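Probable CoA-transferase alpha subunit (Rhodococcus jostii, PDB 6COJ) forms, with its beta subunit, the IpdAB enzyme, a hydrolase of the CoA-transferase family that cleaves a ring of a CoA-linked cholesterol breakdown product. Local coordinates at residues M34-G39 and N176-V182; G40-K46 and T66-D71; A194-V198 and A257-Y261. The protein carries 1 engineered substitution. All blocks are in the same frame, centred on the assembly; numbering follows the deposited sequence.

Contact 1 of 3, residues M34-G39 and N176-V182; sequences MTIGIG and NLDAALV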
# COMPACT_ATOMS: atom_id res chain seq x y z
N MET A 34 -27.15 6.76 4.49
CA MET A 34 -25.76 6.40 4.76
C MET A 34 -24.91 6.56 3.51
O MET A 34 -25.39 6.47 2.37
CB MET A 34 -25.66 4.95 5.21
CG MET A 34 -25.83 4.77 6.69
SD MET A 34 -25.58 3.04 7.10
CE MET A 34 -25.69 3.11 8.88
N THR A 35 -23.62 6.80 3.74
CA THR A 35 -22.60 6.63 2.72
C THR A 35 -22.08 5.20 2.84
O THR A 35 -21.57 4.81 3.90
CB THR A 35 -21.49 7.65 2.93
OG1 THR A 35 -22.02 8.96 2.73
CG2 THR A 35 -20.36 7.42 1.94
N ILE A 36 -22.23 4.42 1.77
CA ILE A 36 -21.87 3.00 1.78
C ILE A 36 -20.86 2.74 0.67
O ILE A 36 -21.09 3.11 -0.49
CB ILE A 36 -23.11 2.10 1.61
CG1 ILE A 36 -24.11 2.40 2.72
CG2 ILE A 36 -22.71 0.62 1.60
CD1 ILE A 36 -25.33 1.49 2.71
N GLY A 37 -19.76 2.09 1.03
CA GLY A 37 -18.79 1.64 0.05
C GLY A 37 -19.10 0.20 -0.31
O GLY A 37 -19.42 -0.61 0.56
N ILE A 38 -19.01 -0.12 -1.60
CA ILE A 38 -19.27 -1.48 -2.07
C ILE A 38 -18.00 -2.00 -2.73
O ILE A 38 -17.45 -1.36 -3.63
CB ILE A 38 -20.47 -1.53 -3.03
CG1 ILE A 38 -21.70 -0.92 -2.36
CG2 ILE A 38 -20.72 -2.98 -3.43
CD1 ILE A 38 -22.92 -0.90 -3.24
N GLY A 39 -17.55 -3.17 -2.27
CA GLY A 39 -16.30 -3.76 -2.71
C GLY A 39 -16.36 -4.36 -4.10
O GLY A 39 -17.24 -4.06 -4.91
N ASN A 176 -14.60 8.72 3.64
CA ASN A 176 -15.10 8.09 4.86
C ASN A 176 -16.47 7.49 4.60
O ASN A 176 -17.32 8.10 3.96
CB ASN A 176 -15.20 9.13 5.97
CG ASN A 176 -13.91 9.89 6.17
OD1 ASN A 176 -12.95 9.36 6.71
ND2 ASN A 176 -13.88 11.14 5.72
N LEU A 177 -16.69 6.29 5.11
CA LEU A 177 -17.91 5.55 4.85
C LEU A 177 -18.64 5.23 6.15
O LEU A 177 -18.02 4.87 7.15
CB LEU A 177 -17.58 4.22 4.17
CG LEU A 177 -16.60 4.28 3.00
CD1 LEU A 177 -16.19 2.87 2.56
CD2 LEU A 177 -17.21 5.05 1.84
N ASP A 178 -19.98 5.34 6.11
CA ASP A 178 -20.75 4.82 7.23
C ASP A 178 -20.69 3.31 7.27
O ASP A 178 -20.67 2.71 8.35
CB ASP A 178 -22.20 5.30 7.15
CG ASP A 178 -22.31 6.80 7.26
OD1 ASP A 178 -21.74 7.37 8.22
OD2 ASP A 178 -22.93 7.42 6.38
N ALA A 179 -20.69 2.67 6.10
CA ALA A 179 -20.67 1.21 6.05
C ALA A 179 -19.92 0.74 4.81
O ALA A 179 -19.80 1.47 3.82
CB ALA A 179 -22.10 0.64 6.06
N ALA A 180 -19.41 -0.48 4.89
CA ALA A 180 -18.82 -1.16 3.75
C ALA A 180 -19.46 -2.53 3.61
O ALA A 180 -19.73 -3.21 4.61
CB ALA A 180 -17.29 -1.35 3.91
N LEU A 181 -19.72 -2.92 2.37
CA LEU A 181 -20.23 -4.25 2.02
C LEU A 181 -19.22 -4.88 1.07
O LEU A 181 -18.92 -4.32 0.01
CB LEU A 181 -21.59 -4.14 1.31
CG LEU A 181 -22.67 -3.31 2.01
CD1 LEU A 181 -23.88 -3.18 1.10
CD2 LEU A 181 -23.05 -3.94 3.33
N VAL A 182 -18.65 -6.03 1.47
CA VAL A 182 -17.66 -6.72 0.65
C VAL A 182 -17.97 -8.21 0.67
O VAL A 182 -18.60 -8.72 1.60
CB VAL A 182 -16.21 -6.46 1.12
CG1 VAL A 182 -15.87 -4.95 1.10
CG2 VAL A 182 -15.97 -7.04 2.52

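Contact 2 of 3, residues G40-K46 and T66-D71; sequences GWGSRRK and TYGGPD. With F8G (S-{(3R,5R,9R)-1-[(2R,3S,4R,5R)-5-(6-amino-9H-purin-9-yl)-4-hydroxy-3-(phosphonooxy)tetrahydrofuran-2-yl]-3,5,9-trihydroxy-8,8-dimethyl-3,5-dioxido-10,14-dioxo-2,4,6-trioxa-11,15-diaza-3lambda~5~,5lambda~5~-diphosphaheptadecan-17-yl} (5R,10R)-7-hydroxy-10-methyl-2-oxo-1-oxaspiro[4.5]dec-6-ene-6-carbothioate (non-preferred name)), chain E.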
# COMPACT_ATOMS: atom_id res chain seq x y z
N GLY A 40 -15.39 -5.23 -4.38
CA GLY A 40 -15.27 -5.77 -5.72
C GLY A 40 -14.86 -4.69 -6.71
O GLY A 40 -14.31 -3.64 -6.36
N TRP A 41 -15.18 -4.94 -7.98
CA TRP A 41 -14.73 -4.08 -9.07
C TRP A 41 -15.54 -4.41 -10.32
O TRP A 41 -15.46 -5.53 -10.81
CB TRP A 41 -13.25 -4.35 -9.33
CG TRP A 41 -12.64 -3.68 -10.53
CD1 TRP A 41 -12.82 -4.02 -11.85
CD2 TRP A 41 -11.68 -2.61 -10.51
NE1 TRP A 41 -12.05 -3.20 -12.65
CE2 TRP A 41 -11.34 -2.34 -11.85
CE3 TRP A 41 -11.10 -1.85 -9.49
CZ2 TRP A 41 -10.43 -1.34 -12.20
CZ3 TRP A 41 -10.20 -0.86 -9.84
CH2 TRP A 41 -9.87 -0.61 -11.18
N GLY A 42 -16.30 -3.45 -10.85
CA GLY A 42 -17.05 -3.75 -12.06
C GLY A 42 -17.94 -4.96 -11.84
O GLY A 42 -18.68 -5.04 -10.86
N SER A 43 -17.85 -5.93 -12.75
CA SER A 43 -18.58 -7.19 -12.57
C SER A 43 -17.68 -8.29 -11.99
O SER A 43 -17.58 -9.41 -12.51
CB SER A 43 -19.22 -7.62 -13.89
OG SER A 43 -20.06 -8.75 -13.72
N ARG A 44 -17.02 -7.96 -10.87
CA ARG A 44 -16.03 -8.84 -10.26
C ARG A 44 -16.20 -8.81 -8.75
O ARG A 44 -16.04 -7.76 -8.12
CB ARG A 44 -14.59 -8.45 -10.64
CG ARG A 44 -14.40 -8.22 -12.13
CD ARG A 44 -13.01 -7.70 -12.47
NE ARG A 44 -12.98 -7.10 -13.80
CZ ARG A 44 -11.98 -7.19 -14.67
NH1 ARG A 44 -10.89 -7.91 -14.40
NH2 ARG A 44 -12.09 -6.59 -15.85
N ARG A 45 -16.50 -9.98 -8.18
CA ARG A 45 -16.63 -10.22 -6.74
C ARG A 45 -17.41 -9.12 -6.03
O ARG A 45 -17.02 -8.62 -4.98
CB ARG A 45 -15.30 -10.54 -6.06
CG ARG A 45 -15.48 -11.54 -4.92
CD ARG A 45 -14.16 -11.91 -4.22
NE ARG A 45 -13.60 -10.72 -3.56
CZ ARG A 45 -12.41 -10.19 -3.78
NH1 ARG A 45 -11.54 -10.77 -4.61
NH2 ARG A 45 -12.08 -9.08 -3.13
N LYS A 46 -18.56 -8.78 -6.61
CA LYS A 46 -19.44 -7.85 -5.94
C LYS A 46 -20.26 -8.58 -4.88
O LYS A 46 -20.59 -9.76 -5.05
CB LYS A 46 -20.40 -7.24 -6.96
CG LYS A 46 -19.72 -6.20 -7.83
CD LYS A 46 -19.44 -4.96 -7.04
CE LYS A 46 -18.70 -3.92 -7.85
NZ LYS A 46 -18.54 -2.70 -7.01
N THR A 66 -17.92 3.37 -5.01
CA THR A 66 -17.72 2.05 -5.61
C THR A 66 -16.91 2.16 -6.89
O THR A 66 -16.90 3.20 -7.56
CB THR A 66 -19.07 1.39 -5.90
OG1 THR A 66 -18.86 0.03 -6.31
CG2 THR A 66 -19.84 2.15 -6.99
N TYR A 67 -16.23 1.06 -7.23
CA TYR A 67 -15.82 0.80 -8.60
C TYR A 67 -17.00 0.07 -9.23
O TYR A 67 -17.17 -1.13 -9.05
CB TYR A 67 -14.57 -0.07 -8.61
CG TYR A 67 -13.30 0.65 -8.22
CD1 TYR A 67 -12.79 1.70 -9.01
CD2 TYR A 67 -12.58 0.29 -7.08
CE1 TYR A 67 -11.59 2.34 -8.67
CE2 TYR A 67 -11.39 0.92 -6.74
CZ TYR A 67 -10.90 1.94 -7.54
OH TYR A 67 -9.71 2.54 -7.18
N GLY A 68 -17.84 0.82 -9.94
CA GLY A 68 -19.21 0.39 -10.16
C GLY A 68 -19.39 -0.72 -11.18
O GLY A 68 -18.68 -0.82 -12.18
N GLY A 69 -20.41 -1.53 -10.92
CA GLY A 69 -20.87 -2.56 -11.82
C GLY A 69 -22.36 -2.77 -11.64
O GLY A 69 -23.11 -1.82 -11.40
N PRO A 70 -22.82 -4.02 -11.73
CA PRO A 70 -24.25 -4.29 -11.58
C PRO A 70 -24.77 -4.08 -10.16
O PRO A 70 -25.99 -4.04 -9.97
CB PRO A 70 -24.39 -5.76 -12.00
CG PRO A 70 -23.02 -6.36 -11.68
CD PRO A 70 -22.04 -5.25 -12.00
N ASP A 71 -23.87 -3.97 -9.17
CA ASP A 71 -24.28 -3.54 -7.84
C ASP A 71 -24.93 -2.16 -7.90
O ASP A 71 -26.05 -1.96 -7.40
CB ASP A 71 -23.06 -3.51 -6.90
CG ASP A 71 -21.90 -2.63 -7.39
OD1 ASP A 71 -21.63 -2.58 -8.61
OD2 ASP A 71 -21.27 -1.98 -6.53
C4 F8G E . -24.85 10.08 -28.97
C5 F8G E . -24.21 11.40 -28.93
C6 F8G E . -24.85 12.46 -28.12
C8 F8G E . -23.05 10.05 -30.20
N1 F8G E . -25.99 12.18 -27.44
N3 F8G E . -25.99 9.85 -28.27
C1' F8G E . -24.39 7.90 -30.03
C2 F8G E . -26.65 10.87 -27.46
C2' F8G E . -24.11 7.44 -31.45
C3' F8G E . -23.81 5.98 -31.23
C4' F8G E . -23.05 5.98 -29.93
C5' F8G E . -21.57 6.13 -30.21
CAA F8G E . -5.14 2.39 -15.66
CAB F8G E . -6.01 2.33 -16.90
CAC F8G E . -7.30 1.93 -16.87
CAD F8G E . -7.86 1.16 -15.69
CAE F8G E . -6.77 0.87 -14.66
CAF F8G E . -5.92 2.10 -14.40
CAG F8G E . -8.20 2.30 -17.98
CAI F8G E . -7.34 0.37 -13.34
CAK F8G E . -8.60 -0.14 -16.05
CAL F8G E . -10.09 0.03 -15.69
CAM F8G E . -10.13 1.43 -15.14
CAQ F8G E . -9.22 3.33 -20.28
CAR F8G E . -9.51 2.07 -21.07
CAT F8G E . -10.88 2.58 -22.99
CAU F8G E . -12.24 2.37 -23.63
CAV F8G E . -12.56 3.36 -24.75
CAX F8G E . -13.90 2.26 -26.41
CAY F8G E . -15.24 2.04 -27.05
CAZ F8G E . -15.38 2.78 -28.39
CBA F8G E . -16.82 2.68 -28.87
CBM F8G E . -15.03 4.25 -28.18
CBN F8G E . -14.48 2.18 -29.47
N6 F8G E . -24.30 13.70 -28.05
N7 F8G E . -23.11 11.31 -29.71
N9 F8G E . -24.09 9.32 -29.76
NAS F8G E . -10.79 2.13 -21.74
NAW F8G E . -13.85 3.06 -25.36
O2' F8G E . -25.24 7.62 -32.31
O3' F8G E . -25.01 5.27 -30.95
O4' F8G E . -23.52 7.12 -29.21
O5' F8G E . -21.11 4.97 -30.89
OAH F8G E . -5.47 2.67 -17.93
OAJ F8G E . -9.38 1.99 -17.90
OAN F8G E . -11.10 2.06 -14.78
OAO F8G E . -8.82 2.01 -15.07
OBB F8G E . -17.62 3.20 -27.82
OBD F8G E . -19.66 4.37 -28.91
OBJ F8G E . -9.95 3.11 -23.57
OBK F8G E . -12.89 1.71 -26.84
OBL F8G E . -15.47 0.64 -27.26
OBO F8G E . -19.80 3.51 -26.60
OBP F8G E . -19.69 1.80 -28.43
OBQ F8G E . -19.35 3.11 -31.14
OBR F8G E . -18.65 5.51 -30.95
OCI F8G E . -26.87 3.66 -31.53
OCJ F8G E . -26.12 5.36 -33.18
OCK F8G E . -24.65 3.42 -32.61
PBC F8G E . -19.23 3.15 -27.95
PBE F8G E . -19.64 4.45 -30.51
PCH F8G E . -25.68 4.39 -32.10
SAP F8G E . -7.73 3.13 -19.36
O HOH W 1 -15.58 -1.26 -5.57

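Contact 3 of 3, residues A194-V198 and A257-Y261; sequences AYTGV and AGDSY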
# COMPACT_ATOMS: atom_id res chain seq x y z
N ALA A 194 -10.34 -14.13 3.63
CA ALA A 194 -9.37 -14.26 2.56
C ALA A 194 -10.04 -14.21 1.20
O ALA A 194 -11.20 -14.60 1.03
CB ALA A 194 -8.58 -15.57 2.67
N TYR A 195 -9.28 -13.74 0.22
CA TYR A 195 -9.62 -13.94 -1.18
C TYR A 195 -8.79 -15.08 -1.75
O TYR A 195 -7.69 -15.38 -1.29
CB TYR A 195 -9.38 -12.67 -2.00
CG TYR A 195 -7.92 -12.35 -2.29
CD1 TYR A 195 -7.12 -11.73 -1.34
CD2 TYR A 195 -7.35 -12.65 -3.53
CE1 TYR A 195 -5.78 -11.42 -1.60
CE2 TYR A 195 -6.02 -12.36 -3.80
CZ TYR A 195 -5.24 -11.75 -2.83
OH TYR A 195 -3.92 -11.44 -3.12
N THR A 196 -9.36 -15.73 -2.75
CA THR A 196 -8.68 -16.71 -3.58
C THR A 196 -8.81 -16.22 -5.01
O THR A 196 -9.84 -15.65 -5.39
CB THR A 196 -9.29 -18.10 -3.43
OG1 THR A 196 -10.67 -18.06 -3.83
CG2 THR A 196 -9.22 -18.58 -1.99
N GLY A 197 -7.78 -16.42 -5.79
CA GLY A 197 -7.74 -15.90 -7.13
C GLY A 197 -6.69 -14.82 -7.26
O GLY A 197 -5.83 -14.63 -6.38
N VAL A 198 -6.76 -14.09 -8.37
CA VAL A 198 -5.63 -13.24 -8.76
C VAL A 198 -5.68 -11.82 -8.21
O VAL A 198 -4.70 -11.08 -8.38
CB VAL A 198 -5.43 -13.22 -10.29
CG1 VAL A 198 -5.11 -14.61 -10.83
CG2 VAL A 198 -6.66 -12.59 -10.98
N ALA A 257 -15.90 -14.55 -9.09
CA ALA A 257 -15.48 -14.63 -7.69
C ALA A 257 -14.17 -15.39 -7.55
O ALA A 257 -14.07 -16.38 -6.83
CB ALA A 257 -16.58 -15.23 -6.82
N GLY A 258 -13.13 -14.91 -8.22
CA GLY A 258 -11.81 -15.51 -8.06
C GLY A 258 -11.85 -16.98 -8.43
O GLY A 258 -12.40 -17.37 -9.47
N ASP A 259 -11.27 -17.81 -7.55
CA ASP A 259 -11.20 -19.26 -7.76
C ASP A 259 -12.53 -19.97 -7.60
O ASP A 259 -12.65 -21.14 -7.99
CB ASP A 259 -10.24 -19.89 -6.75
CG ASP A 259 -8.78 -19.72 -7.12
OD1 ASP A 259 -8.50 -19.31 -8.27
OD2 ASP A 259 -7.92 -20.00 -6.26
N SER A 260 -13.53 -19.33 -6.99
CA SER A 260 -14.78 -20.02 -6.67
C SER A 260 -15.62 -20.26 -7.92
O SER A 260 -16.17 -21.35 -8.10
CB SER A 260 -15.57 -19.24 -5.62
OG SER A 260 -14.85 -19.16 -4.41
N TYR A 261 -15.77 -19.24 -8.76
CA TYR A 261 -16.52 -19.35 -10.00
C TYR A 261 -16.23 -18.13 -10.86
O TYR A 261 -15.80 -17.08 -10.36
CB TYR A 261 -18.04 -19.51 -9.77
CG TYR A 261 -18.62 -18.60 -8.70
CD1 TYR A 261 -19.04 -17.31 -9.00
CD2 TYR A 261 -18.74 -19.04 -7.39
CE1 TYR A 261 -19.59 -16.48 -8.01
CE2 TYR A 261 -19.26 -18.22 -6.39
CZ TYR A 261 -19.68 -16.94 -6.71
OH TYR A 261 -20.21 -16.13 -5.72
O HOH W 2 -12.12 -20.05 -3.64

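Contact 1 of 3, residues M34-G39 and N176-V182
Two neighbouring parallel strands, 35-38 and 177-184, pair here in the middle of the seven-stranded parallel sheet that forms the alpha/beta core of this CoA-transferase-type subunit. The axes of 35-38 and 179-182 approach to 4.6 Å at 22°, the slight twist usual for such a sheet. Backbone hydrogen bonds alternate along the pair: Ala179 N to Thr35 O (3.2 Å), Gly37 N to Ala179 O (2.9 Å), Leu181 N to Gly37 O (2.9 Å) and Gly39 N to Leu181 O (2.9 Å). CA-H...O contacts such as Ile36 CA to Ala179 O (3.3 Å) add to them. On one face of the sheet Ile36 CG2 packs against Leu181 CG at 4.0 Å, and Ile36 CG1 lies 4.3 Å from Ala179 CB. The other face is crowded at Gly37, where a CB would clash with Leu177 CD1; Leu177 can fold over the strand because the chain turns a corner at Asp178. Strand 62-65 pairs with the far edge of 35-38, and helix 203-208 packs on Leu177 and Val182; most of the contact is buried, though Asn176 is exposed. At the start of the pair a side chain serves as acceptor: beside the weak bond from Asp178 N to Thr35 O (2.8 Å), Asp178 OD2 accepts the nearly straight hydrogen bond of Thr35 N at 2.8 Å.

Contact 2 of 3, residues G40-K46 and T66-D71
Tyr67, Lys46 and Trp41 bury the most surface where the loop after strand 35-38 meets the turn leading into helix 70-77. The rings of Tyr67 and Trp41 meet obliquely, their planes at 38° and Trp41 CE3 lying 3.5 Å from Tyr67 CD2, over one face of the tyrosine. Trp41 also borders the ligand: its CH2 is 3.5 Å from CAI of F8G, while Phe80 of the beta subunit stacks on the indole. Tyr67 OH hydrogen-bonds to the backbone O of Ala117, the engineered alanine of the ligand pocket. The backbones join through Gly42 N and Tyr67 O (3.1 Å) and through a water between Gly40 O and Tyr67 N. Close by, Gly69 CA sits 3.4 Å from Gly42 O, a spot where a side chain would clash. Lys46 reaches across with an extended end, its NZ donating to Tyr67 O at 2.9 Å and forming a salt bridge with Asp71 OD2 at 2.9 Å; Gly39 O is a further partner. Asp71 OD1 in turn accepts from Gly69 N (2.8 Å) at the N-cap position of the helix. A buried charge pair thus ties the 40-46 loop, with its ligand-bordering Trp41, to the start of helix 70-77.

Contact 3 of 3, residues A194-V198 and A257-Y261
Thr196 lays its side chain against Asp259, OG1 coming within 3.5 Å of Asp259 CB, where the loop after strand 193-194 meets the one before helix 265-274. The second loop makes a type II' beta turn from Ala257 to Ser260, closed by Ser260 N to Ala257 O at 3.0 Å, and Gly258 supplies the positive phi this turn requires. The tip of the turn faces Thr196 O, which receives a CA-H...O contact from Gly258 CA (3.3 Å) and a weak hydrogen bond from Asp259 N (3.4 Å). Two glycines permit this approach, with Gly197 CA and Gly258 CA 4.2 Å apart: a CB on Gly258 would clash with Thr196 O, and one on Gly197 with Gly258 CA. A water lies 2.5 Å from Thr196 OG1 and donates to Ser260 OG at 3.0 Å; Ser260 OG is bonded as well to Asn185. On the flanks of the first loop, Val198 O accepts from Trp77 of the beta subunit, and Tyr195 OH bonds to Gln233 of the second alpha subunit. With one weak direct hydrogen bond, one water bridge and 165 Å² buried, the contact is a light, mostly polar touch between surface loops.

How the contacts relate
Contact 2 begins where strand 35-38 of contact 1 ends: contact 1 pairs that strand with 177-184, contact 2 uses the loop that follows it, and both segments of contact 2 lie between the two segments of contact 1 in the chain. Their centres are 13 Å apart and they touch, Gly39 O meeting Lys46 NZ at 2.8 Å. Contact 3 comes later in the chain, its centre 15 Å from contact 2 and 22 Å from contact 1. It meets contact 2 through Arg45, whose CG is 4.1 Å from Ala257 CA. The series thus runs from the central parallel sheet, through the segments around Trp41 of the ligand pocket, to surface loops near the subunit interfaces.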